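Local structure of extracellular sialidase/neuraminidase, putative (2XZJ) at residues S37-A42 and E56-T61; P41-T46 and Y338-K343; S224-E229 and L240-R245. The protein probably hydrolyses the glycosidic bonds of terminal sialic acids, with a likely preference for Kdn, as a secreted beta-propeller exo-sialidase. All coordinates share one frame; numbering follows the deposited sequence.

Contact 1 of 3, residues S37-A42 and E56-T61. With KFN (2,6-anhydro-3-deoxy-D-glycero-D-galacto-non-2-enonic acid), chain E.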
loop_
_atom_site.group_PDB
_atom_site.type_symbol
_atom_site.label_atom_id
_atom_site.label_comp_id
_atom_site.label_asym_id
_atom_site.label_seq_id
_atom_site.Cartn_x
_atom_site.Cartn_y
_atom_site.Cartn_z
ATOM N N SER A 37 8.496 -14.808 -2.492
ATOM C CA SER A 37 7.752 -13.735 -3.127
ATOM C C SER A 37 7.736 -12.496 -2.251
ATOM O O SER A 37 7.822 -12.592 -1.026
ATOM C CB SER A 37 6.331 -14.197 -3.396
ATOM O OG SER A 37 6.290 -15.056 -4.539
ATOM N N PHE A 38 7.637 -11.339 -2.904
ATOM C CA PHE A 38 7.290 -10.090 -2.232
ATOM C C PHE A 38 5.952 -9.586 -2.751
ATOM O O PHE A 38 5.760 -9.504 -3.950
ATOM C CB PHE A 38 8.394 -9.051 -2.423
ATOM C CG PHE A 38 9.711 -9.458 -1.784
ATOM C CD1 PHE A 38 9.925 -9.261 -0.423
ATOM C CD2 PHE A 38 10.712 -10.073 -2.549
ATOM C CE1 PHE A 38 11.127 -9.656 0.178
ATOM C CE2 PHE A 38 11.930 -10.477 -1.958
ATOM C CZ PHE A 38 12.129 -10.263 -0.587
ATOM N N ARG A 39 5.033 -9.281 -1.836
ATOM C CA ARG A 39 3.725 -8.738 -2.203
ATOM C C ARG A 39 3.322 -7.615 -1.232
ATOM O O ARG A 39 4.002 -7.345 -0.224
ATOM C CB ARG A 39 2.632 -9.819 -2.208
ATOM C CG ARG A 39 2.710 -10.862 -3.316
ATOM C CD ARG A 39 1.354 -11.479 -3.567
ATOM N NE ARG A 39 0.403 -10.407 -3.862
ATOM C CZ ARG A 39 -0.897 -10.447 -3.632
ATOM N NH1 ARG A 39 -1.474 -11.531 -3.113
ATOM N NH2 ARG A 39 -1.630 -9.377 -3.930
ATOM N N ILE A 40 2.220 -6.947 -1.564
ATOM C CA ILE A 40 1.597 -5.992 -0.646
ATOM C C ILE A 40 2.550 -4.822 -0.292
ATOM O O ILE A 40 3.020 -4.698 0.861
ATOM C CB ILE A 40 0.998 -6.716 0.634
ATOM C CG1 ILE A 40 0.367 -8.080 0.305
ATOM C CG2 ILE A 40 -0.002 -5.826 1.366
ATOM C CD1 ILE A 40 -0.708 -8.081 -0.808
ATOM N N PRO A 41 2.853 -3.960 -1.290
ATOM C CA PRO A 41 3.741 -2.812 -1.093
ATOM C C PRO A 41 3.134 -1.641 -0.308
ATOM O O PRO A 41 1.911 -1.445 -0.279
ATOM C CB PRO A 41 4.017 -2.351 -2.545
ATOM C CG PRO A 41 2.742 -2.751 -3.279
ATOM C CD PRO A 41 2.494 -4.115 -2.722
ATOM N N ALA A 42 4.005 -0.858 0.317
ATOM C CA ALA A 42 3.612 0.413 0.918
ATOM C C ALA A 42 4.828 1.325 0.903
ATOM O O ALA A 42 5.946 0.892 1.221
ATOM C CB ALA A 42 3.141 0.202 2.331
ATOM N N GLU A 56 5.396 -7.264 2.144
ATOM C CA GLU A 56 5.309 -8.560 2.770
ATOM C C GLU A 56 6.364 -9.485 2.137
ATOM O O GLU A 56 6.379 -9.678 0.918
ATOM C CB GLU A 56 3.912 -9.125 2.576
ATOM C CG GLU A 56 2.908 -8.703 3.630
ATOM C CD GLU A 56 1.532 -9.272 3.365
ATOM O OE1 GLU A 56 1.446 -10.404 2.825
ATOM O OE2 GLU A 56 0.541 -8.606 3.707
ATOM N N GLY A 57 7.264 -10.018 2.966
ATOM C CA GLY A 57 8.201 -11.027 2.511
ATOM C C GLY A 57 7.560 -12.382 2.766
ATOM O O GLY A 57 7.479 -12.829 3.912
ATOM N N ARG A 58 7.097 -13.014 1.698
ATOM C CA ARG A 58 6.356 -14.282 1.798
ATOM C C ARG A 58 7.343 -15.416 1.613
ATOM O O ARG A 58 7.902 -15.613 0.515
ATOM C CB ARG A 58 5.210 -14.320 0.790
ATOM C CG ARG A 58 4.269 -13.112 0.959
ATOM C CD ARG A 58 2.964 -13.251 0.178
ATOM N NE ARG A 58 1.965 -12.317 0.713
ATOM C CZ ARG A 58 0.693 -12.273 0.342
ATOM N NH1 ARG A 58 0.246 -13.105 -0.595
ATOM N NH2 ARG A 58 -0.128 -11.390 0.919
ATOM N N ARG A 59 7.573 -16.136 2.702
ATOM C CA ARG A 59 8.793 -16.923 2.827
ATOM C C ARG A 59 8.866 -18.079 1.838
ATOM O O ARG A 59 9.891 -18.248 1.171
ATOM C CB ARG A 59 8.977 -17.416 4.257
ATOM C CG ARG A 59 9.373 -16.326 5.254
ATOM C CD ARG A 59 10.862 -16.386 5.602
ATOM N NE ARG A 59 11.255 -17.682 6.178
ATOM C CZ ARG A 59 12.120 -18.526 5.606
ATOM N NH1 ARG A 59 12.683 -18.232 4.430
ATOM N NH2 ARG A 59 12.424 -19.671 6.212
ATOM N N HIS A 60 7.775 -18.845 1.744
ATOM C CA HIS A 60 7.775 -20.154 1.064
ATOM C C HIS A 60 6.986 -20.223 -0.226
ATOM O O HIS A 60 7.345 -20.980 -1.131
ATOM C CB HIS A 60 7.285 -21.252 2.019
ATOM C CG HIS A 60 8.011 -21.267 3.322
ATOM N ND1 HIS A 60 9.378 -21.457 3.413
ATOM C CD2 HIS A 60 7.570 -21.091 4.590
ATOM C CE1 HIS A 60 9.743 -21.401 4.679
ATOM N NE2 HIS A 60 8.667 -21.174 5.414
ATOM N N THR A 61 5.929 -19.427 -0.317
ATOM C CA THR A 61 5.045 -19.433 -1.482
ATOM C C THR A 61 4.523 -18.017 -1.662
ATOM O O THR A 61 4.817 -17.130 -0.865
ATOM C CB THR A 61 3.806 -20.360 -1.280
ATOM O OG1 THR A 61 2.858 -19.717 -0.426
ATOM C CG2 THR A 61 4.194 -21.732 -0.664
HETATM C C1 KFN E . -5.314 -10.453 -3.001
HETATM C C3 KFN E . -4.028 -10.216 -0.852
HETATM C C4 KFN E . -3.960 -10.037 0.682
HETATM C C5 KFN E . -5.294 -10.476 1.346
HETATM C C6 KFN E . -6.501 -9.899 0.562
HETATM C C7 KFN E . -7.889 -10.347 1.098
HETATM C C8 KFN E . -9.060 -9.580 0.461
HETATM C C9 KFN E . -10.385 -10.239 0.808
HETATM O O5 KFN E . -5.370 -10.067 2.728
HETATM O O1B KFN E . -4.225 -10.444 -3.605
HETATM O O1A KFN E . -6.456 -10.524 -3.539
HETATM O O4 KFN E . -2.804 -10.744 1.177
HETATM O O6 KFN E . -6.458 -10.314 -0.847
HETATM C C2 KFN E . -5.262 -10.319 -1.502
HETATM O O7 KFN E . -8.082 -11.723 0.777
HETATM O O8 KFN E . -9.083 -8.223 0.897
HETATM O O9 KFN E . -10.643 -10.123 2.221
#

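Contact 2 of 3, residues P41-T46 and Y338-K343. With KFN (2,6-anhydro-3-deoxy-D-glycero-D-galacto-non-2-enonic acid), chain E.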
loop_
_atom_site.group_PDB
_atom_site.type_symbol
_atom_site.label_atom_id
_atom_site.label_comp_id
_atom_site.label_asym_id
_atom_site.label_seq_id
_atom_site.Cartn_x
_atom_site.Cartn_y
_atom_site.Cartn_z
ATOM N N PRO A 41 2.853 -3.960 -1.290
ATOM C CA PRO A 41 3.741 -2.812 -1.093
ATOM C C PRO A 41 3.134 -1.641 -0.308
ATOM O O PRO A 41 1.911 -1.445 -0.279
ATOM C CB PRO A 41 4.017 -2.351 -2.545
ATOM C CG PRO A 41 2.742 -2.751 -3.279
ATOM C CD PRO A 41 2.494 -4.115 -2.722
ATOM N N ALA A 42 4.005 -0.858 0.317
ATOM C CA ALA A 42 3.612 0.413 0.918
ATOM C C ALA A 42 4.828 1.325 0.903
ATOM O O ALA A 42 5.946 0.892 1.221
ATOM C CB ALA A 42 3.141 0.202 2.331
ATOM N N VAL A 43 4.620 2.585 0.571
ATOM C CA VAL A 43 5.744 3.521 0.498
ATOM C C VAL A 43 5.389 4.894 1.045
ATOM O O VAL A 43 4.300 5.417 0.772
ATOM C CB VAL A 43 6.330 3.605 -0.944
ATOM C CG1 VAL A 43 5.305 4.212 -1.965
ATOM C CG2 VAL A 43 7.671 4.373 -0.957
ATOM N N VAL A 44 6.311 5.470 1.822
ATOM C CA VAL A 44 6.173 6.840 2.283
ATOM C C VAL A 44 7.513 7.587 2.180
ATOM O O VAL A 44 8.576 6.988 2.320
ATOM C CB VAL A 44 5.696 6.906 3.768
ATOM C CG1 VAL A 44 4.241 6.484 3.907
ATOM C CG2 VAL A 44 6.567 6.030 4.658
ATOM N N ARG A 45 7.423 8.889 1.935
ATOM C CA ARG A 45 8.549 9.813 2.098
ATOM C C ARG A 45 8.502 10.425 3.498
ATOM O O ARG A 45 7.472 10.926 3.943
ATOM C CB ARG A 45 8.548 10.920 1.024
ATOM C CG ARG A 45 9.743 11.900 1.137
ATOM C CD ARG A 45 9.761 13.000 0.064
ATOM N NE ARG A 45 8.552 13.813 0.065
ATOM C CZ ARG A 45 8.481 15.090 -0.307
ATOM N NH1 ARG A 45 9.563 15.763 -0.680
ATOM N NH2 ARG A 45 7.310 15.707 -0.280
ATOM N N THR A 46 9.623 10.380 4.197
ATOM C CA THR A 46 9.678 10.952 5.544
ATOM C C THR A 46 9.935 12.470 5.496
ATOM O O THR A 46 10.149 13.032 4.421
ATOM C CB THR A 46 10.745 10.266 6.411
ATOM O OG1 THR A 46 12.026 10.825 6.099
ATOM C CG2 THR A 46 10.742 8.725 6.228
ATOM N N TYR A 338 -1.394 -4.926 -6.557
ATOM C CA TYR A 338 -1.332 -3.893 -5.503
ATOM C C TYR A 338 -0.284 -2.836 -5.800
ATOM O O TYR A 338 0.725 -3.120 -6.462
ATOM C CB TYR A 338 -0.986 -4.548 -4.151
ATOM C CG TYR A 338 -2.114 -5.324 -3.500
ATOM C CD1 TYR A 338 -2.937 -6.174 -4.245
ATOM C CD2 TYR A 338 -2.352 -5.211 -2.128
ATOM C CE1 TYR A 338 -3.983 -6.887 -3.635
ATOM C CE2 TYR A 338 -3.383 -5.915 -1.515
ATOM C CZ TYR A 338 -4.187 -6.756 -2.279
ATOM O OH TYR A 338 -5.197 -7.452 -1.662
ATOM N N SER A 339 -0.506 -1.626 -5.270
ATOM C CA SER A 339 0.357 -0.481 -5.534
ATOM C C SER A 339 0.377 0.476 -4.342
ATOM O O SER A 339 -0.513 0.418 -3.504
ATOM C CB SER A 339 -0.124 0.267 -6.780
ATOM O OG SER A 339 -1.379 0.875 -6.563
ATOM N N SER A 340 1.389 1.353 -4.296
ATOM C CA SER A 340 1.509 2.411 -3.288
ATOM C C SER A 340 2.282 3.558 -3.928
ATOM O O SER A 340 3.245 3.332 -4.676
ATOM C CB SER A 340 2.234 1.912 -2.026
ATOM O OG SER A 340 2.220 2.867 -0.958
ATOM N N MET A 341 1.838 4.781 -3.655
ATOM C CA MET A 341 2.526 5.995 -4.126
ATOM C C MET A 341 2.921 6.968 -3.010
ATOM O O MET A 341 2.229 7.110 -1.985
ATOM C CB MET A 341 1.690 6.776 -5.151
ATOM C CG MET A 341 1.280 6.011 -6.420
ATOM S SD MET A 341 0.106 6.960 -7.418
ATOM C CE MET A 341 -1.379 6.843 -6.410
ATOM N N THR A 342 4.011 7.672 -3.282
ATOM C CA THR A 342 4.501 8.797 -2.499
ATOM C C THR A 342 4.922 9.915 -3.458
ATOM O O THR A 342 5.125 9.684 -4.657
ATOM C CB THR A 342 5.727 8.362 -1.641
ATOM O OG1 THR A 342 6.225 9.474 -0.900
ATOM C CG2 THR A 342 6.836 7.810 -2.527
ATOM N N LYS A 343 5.066 11.131 -2.943
ATOM C CA LYS A 343 5.823 12.138 -3.674
ATOM C C LYS A 343 7.276 12.017 -3.258
ATOM O O LYS A 343 7.553 11.735 -2.101
ATOM C CB LYS A 343 5.354 13.537 -3.323
ATOM C CG LYS A 343 3.980 13.890 -3.841
ATOM C CD LYS A 343 3.670 15.315 -3.426
ATOM C CE LYS A 343 2.883 15.358 -2.133
ATOM N NZ LYS A 343 2.774 16.756 -1.599
HETATM C C1 KFN E . -5.314 -10.453 -3.001
HETATM C C3 KFN E . -4.028 -10.216 -0.852
HETATM C C4 KFN E . -3.960 -10.037 0.682
HETATM C C5 KFN E . -5.294 -10.476 1.346
HETATM C C6 KFN E . -6.501 -9.899 0.562
HETATM C C7 KFN E . -7.889 -10.347 1.098
HETATM C C8 KFN E . -9.060 -9.580 0.461
HETATM C C9 KFN E . -10.385 -10.239 0.808
HETATM O O5 KFN E . -5.370 -10.067 2.728
HETATM O O1B KFN E . -4.225 -10.444 -3.605
HETATM O O1A KFN E . -6.456 -10.524 -3.539
HETATM O O4 KFN E . -2.804 -10.744 1.177
HETATM O O6 KFN E . -6.458 -10.314 -0.847
HETATM C C2 KFN E . -5.262 -10.319 -1.502
HETATM O O7 KFN E . -8.082 -11.723 0.777
HETATM O O8 KFN E . -9.083 -8.223 0.897
HETATM O O9 KFN E . -10.643 -10.123 2.221
HETATM O O HOH W 1 2.522 7.487 0.667
#

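Contact 3 of 3, residues S224-E229 and L240-R245. With KFN (2,6-anhydro-3-deoxy-D-glycero-D-galacto-non-2-enonic acid), chain E.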
loop_
_atom_site.group_PDB
_atom_site.type_symbol
_atom_site.label_atom_id
_atom_site.label_comp_id
_atom_site.label_asym_id
_atom_site.label_seq_id
_atom_site.Cartn_x
_atom_site.Cartn_y
_atom_site.Cartn_z
ATOM N N SER A 224 -20.182 2.683 7.382
ATOM C CA SER A 224 -21.208 1.821 6.818
ATOM C C SER A 224 -20.939 1.531 5.338
ATOM O O SER A 224 -20.821 2.447 4.523
ATOM C CB SER A 224 -22.587 2.462 7.013
ATOM O OG SER A 224 -22.860 2.587 8.395
ATOM N N GLY A 225 -20.794 0.252 5.007
ATOM C CA GLY A 225 -20.657 -0.174 3.626
ATOM C C GLY A 225 -19.260 -0.075 3.049
ATOM O O GLY A 225 -19.084 -0.194 1.840
ATOM N N ALA A 226 -18.271 0.164 3.902
ATOM C CA ALA A 226 -16.869 0.170 3.487
ATOM C C ALA A 226 -16.333 -1.212 3.097
ATOM O O ALA A 226 -16.914 -2.257 3.438
ATOM C CB ALA A 226 -15.975 0.788 4.588
ATOM N N GLY A 227 -15.200 -1.199 2.405
ATOM C CA GLY A 227 -14.518 -2.430 2.023
ATOM C C GLY A 227 -13.609 -2.976 3.105
ATOM O O GLY A 227 -13.457 -2.382 4.181
ATOM N N ALA A 228 -12.997 -4.118 2.805
ATOM C CA ALA A 228 -11.908 -4.669 3.632
ATOM C C ALA A 228 -10.587 -3.917 3.394
ATOM O O ALA A 228 -9.848 -3.637 4.343
ATOM C CB ALA A 228 -11.733 -6.163 3.336
ATOM N N GLU A 229 -10.293 -3.607 2.124
ATOM C CA GLU A 229 -9.052 -2.899 1.770
ATOM C C GLU A 229 -9.346 -1.487 1.275
ATOM O O GLU A 229 -9.759 -1.289 0.136
ATOM C CB GLU A 229 -8.249 -3.688 0.735
ATOM C CG GLU A 229 -7.697 -5.003 1.269
ATOM C CD GLU A 229 -6.840 -5.725 0.237
ATOM O OE1 GLU A 229 -6.982 -5.442 -0.978
ATOM O OE2 GLU A 229 -6.003 -6.549 0.647
ATOM N N LEU A 240 -12.669 14.328 3.436
ATOM C CA LEU A 240 -12.080 12.981 3.361
ATOM C C LEU A 240 -12.741 12.183 2.247
ATOM O O LEU A 240 -13.892 12.439 1.877
ATOM C CB LEU A 240 -12.227 12.233 4.692
ATOM C CG LEU A 240 -11.696 12.862 5.990
ATOM C CD1 LEU A 240 -12.002 11.980 7.144
ATOM C CD2 LEU A 240 -10.203 13.107 5.939
ATOM N N TYR A 241 -12.016 11.197 1.727
ATOM C CA TYR A 241 -12.421 10.466 0.532
ATOM C C TYR A 241 -11.896 9.055 0.731
ATOM O O TYR A 241 -10.673 8.845 0.798
ATOM C CB TYR A 241 -11.787 11.160 -0.699
ATOM C CG TYR A 241 -11.791 10.433 -2.044
ATOM C CD1 TYR A 241 -10.750 9.562 -2.394
ATOM C CD2 TYR A 241 -12.795 10.676 -2.996
ATOM C CE1 TYR A 241 -10.727 8.926 -3.632
ATOM C CE2 TYR A 241 -12.786 10.028 -4.245
ATOM C CZ TYR A 241 -11.750 9.154 -4.556
ATOM O OH TYR A 241 -11.725 8.511 -5.792
ATOM N N ARG A 242 -12.818 8.103 0.899
ATOM C CA ARG A 242 -12.472 6.683 0.907
ATOM C C ARG A 242 -12.690 6.122 -0.506
ATOM O O ARG A 242 -13.720 6.381 -1.166
ATOM C CB ARG A 242 -13.316 5.863 1.886
ATOM C CG ARG A 242 -12.960 5.941 3.355
ATOM C CD ARG A 242 -11.777 5.026 3.754
ATOM N NE ARG A 242 -12.041 3.597 3.534
ATOM C CZ ARG A 242 -11.894 2.651 4.453
ATOM N NH1 ARG A 242 -11.479 2.956 5.670
ATOM N NH2 ARG A 242 -12.152 1.378 4.139
ATOM N N ASN A 243 -11.711 5.358 -0.966
ATOM C CA ASN A 243 -11.800 4.704 -2.253
ATOM C C ASN A 243 -11.313 3.283 -2.035
ATOM O O ASN A 243 -10.110 3.003 -1.929
ATOM C CB ASN A 243 -11.004 5.487 -3.315
ATOM C CG ASN A 243 -11.016 4.823 -4.682
ATOM O OD1 ASN A 243 -10.848 3.607 -4.805
ATOM N ND2 ASN A 243 -11.194 5.626 -5.719
ATOM N N ASP A 244 -12.286 2.394 -1.953
ATOM C CA ASP A 244 -12.085 1.049 -1.442
ATOM C C ASP A 244 -12.176 -0.001 -2.533
ATOM O O ASP A 244 -12.855 0.190 -3.538
ATOM C CB ASP A 244 -13.182 0.746 -0.435
ATOM C CG ASP A 244 -12.989 1.455 0.884
ATOM O OD1 ASP A 244 -12.228 2.463 0.950
ATOM O OD2 ASP A 244 -13.635 0.979 1.841
ATOM N N ARG A 245 -11.512 -1.127 -2.298
ATOM C CA ARG A 245 -11.629 -2.301 -3.177
ATOM C C ARG A 245 -13.055 -2.848 -3.123
ATOM O O ARG A 245 -13.618 -2.979 -2.036
ATOM C CB ARG A 245 -10.639 -3.370 -2.689
ATOM C CG ARG A 245 -10.749 -4.723 -3.355
ATOM C CD ARG A 245 -9.674 -5.634 -2.794
ATOM N NE ARG A 245 -9.965 -7.036 -3.048
ATOM C CZ ARG A 245 -9.056 -8.004 -2.987
ATOM N NH1 ARG A 245 -7.788 -7.716 -2.690
ATOM N NH2 ARG A 245 -9.419 -9.259 -3.230
HETATM C C1 KFN E . -5.314 -10.453 -3.001
HETATM C C3 KFN E . -4.028 -10.216 -0.852
HETATM C C4 KFN E . -3.960 -10.037 0.682
HETATM C C5 KFN E . -5.294 -10.476 1.346
HETATM C C6 KFN E . -6.501 -9.899 0.562
HETATM C C7 KFN E . -7.889 -10.347 1.098
HETATM C C8 KFN E . -9.060 -9.580 0.461
HETATM C C9 KFN E . -10.385 -10.239 0.808
HETATM O O5 KFN E . -5.370 -10.067 2.728
HETATM O O1B KFN E . -4.225 -10.444 -3.605
HETATM O O1A KFN E . -6.456 -10.524 -3.539
HETATM O O4 KFN E . -2.804 -10.744 1.177
HETATM O O6 KFN E . -6.458 -10.314 -0.847
HETATM C C2 KFN E . -5.262 -10.319 -1.502
HETATM O O7 KFN E . -8.082 -11.723 0.777
HETATM O O8 KFN E . -9.083 -8.223 0.897
HETATM O O9 KFN E . -10.643 -10.123 2.221
HETATM O O HOH W 2 -12.219 -4.541 -0.039
#

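Contact 1 of 3, residues S37-A42 and E56-T61
Arg-39 and Arg-58 cross at a slant as they leave a beta hairpin, the antiparallel pairing of strands 37-45 and 51-58 in a sialidase beta-propeller blade, and both end on the bound KFN. Arg-39 presents NH1 and NH2 edge-on to one carboxylate oxygen, NH2 lying 2.8 Å from KFN O1B. Arg-58 NH2 takes the ring hydroxyl instead, 2.8 Å from KFN O4 and in its guanidinium plane. The two guanidinium planes stand 68° apart. Arg-39 NH1 and Arg-58 NH1 come within 3.4 Å, their charges probably balanced by the ligand carboxylate, Glu-56 and Asp-64.

The next layer fixes these groups. Arg-58 runs extended from CG to NE, which lays its NE and NH2 alongside Glu-56; both nitrogens fall on the single oxygen OE1, with NH2 2.7 Å from Glu-56 OE1, while NH1 goes to Asp-64. Arg-39 bends at its third torsion (chi3 56°), and its NE forms a salt bridge with Glu-354. Ile-40 packs alongside Glu-56: its CG1 sits 3.4 Å from Glu-56 OE2, and its CD1 lies over one face of the Arg-39 guanidinium.

Backbone bonds hold the hairpin itself. Ser-37 with Arg-58 and Arg-39 with Glu-56 are hydrogen-bonded pairs, flanking the non-hydrogen-bonded pair Phe-38 with Gly-57. Phe-38 turns its ring to the other side of the sheet, toward Ile-370 and Val-71. Phe-Arg-Ile-Pro, residues 38-41, matches the F/YRIP motif of sialidases. Within it Ile-40 has a positive phi (61°), right after Arg-39 O accepts from Glu-56 N at 2.7 Å.

Contact 2 of 3, residues P41-T46 and Y338-K343
Val-43 O and Met-341 O draw hydrogens from one and the same water, which lies 2.7 Å from Val-43 O and the same distance from Met-341 O, so a solvent molecule bridges two strands that run almost exactly parallel, 2° apart, without any direct backbone-to-backbone hydrogen bond. One step back along the strands a side chain spans the gap. Ser-340 carries OG anti to its own backbone nitrogen (chi1 -173°), which swings the hydroxyl across to accept from Val-43 N at 2.9 Å.

That hydroxyl is packed as well as bonded. Val-43 CG1 comes to 3.5 Å from Ser-340 OG, while the other branch of the valine, CG2, meets the methyl Thr-342 CG2 at 3.9 Å, the two side chains crossing at about a right angle. Thr-342 OG1 donates to Lys-343 O from above the carbonyl plane, a bond that settles the rotation of this side chain. The same carbonyl oxygen is approached by the aliphatic part of Arg-45, whose CD lies 3.3 Å from Lys-343 O. Lys-343 turns its own amine away, to Tyr-283 O.

Near the ligand, Pro-41 CD rests 3.8 Å from Tyr-338 CB. The phenol ring leads away from the partner strand; its hydroxyl is hydrogen-bonded to Glu-229 OE2, a tyrosine-glutamate pairing like that in sialidase active sites.

In the fold, 37-45 and 334-343 are edge strands of two adjacent propeller sheets near the centre of the molecule. Leu-352 of strand 349-356 packs on Pro-41 and Val-43, prolines of strand 101-109 meet Ala-42 and Val-44, and strand 290-296 lies against Met-341.

Contact 3 of 3, residues S224-E229 and L240-R245
Arg-242 is the first residue of strand 240-244 to touch the loop 224-229: its NH2 lies 3.9 Å from Ala-226 CB, with Gly-227 O a little further off at the guanidinium edge. Bends at its second and third torsions carry the guanidinium forward along the strand, where NE and NH2 grip Asp-244 side-on, one nitrogen to each oxygen. Ala-202 O takes a further hydrogen from NH2, and NH1 binds Asn-206 and the carbonyl of Arg-205.

Asp-244 turns this pairing toward the loop. Its OD2 receives Arg-242 NH2 on the syn side at 2.8 Å and still has the anti lone pair for Gly-227 N at 2.7 Å. Two donors on one oxygen, with Arg-242 NE on OD1, hold the carboxylate at a definite rotation and thereby pin the loop at Gly-227.

With Arg-245 the chain leaves the strand and enters the ligand site. Its N makes an almost perfectly straight bond, 178° at the hydrogen, to Glu-229 O, and its O takes a hydrogen from a water that in turn accepts from Glu-229 N. The side chain, extended from CG to NE, runs beside Glu-229; NH1 forms a salt bridge 3.0 Å from Glu-229 OE1, coming from above the plane of a carboxylate whose OE2 goes to Tyr-338. Both NH1 and NH2 bond KFN O1A, each at 3.2 Å, while KFN C8 lies over a guanidinium face. With Arg-39 and Arg-302, also ligand-bonded, this matches the arginine triad of sialidases.

Strand 240-244 runs between 232-234 and 250-258 in its sheet, and Phe-265 of strand 261-268 packs on Ala-226, Arg-242 and Asp-244; segment 224-229 links this sheet to strand 217-222 of the preceding one.

From the N terminus, strand 37-45 serves first in contact 1, which closes the short hairpin to strand 51-58 after 13 intervening residues. The same strand, through Pro-41 and Ala-42 onward, also opens contact 2, whose partner at 338-343 comes almost 300 residues later; it joins the sheet begun by 37-45 to the sheet formed by 334-343, 349-356, 368-375 and the N-terminal strand 12-18. Nested inside that long excursion, contact 3 ties a loop to strand 240-244 across only ten residues, on the opposite side of the chain's centre from contact 1. Tyr-338 links the three regions, packing on Arg-39 and Ile-40 and reaching contact 3, and all three contacts touch the bound KFN.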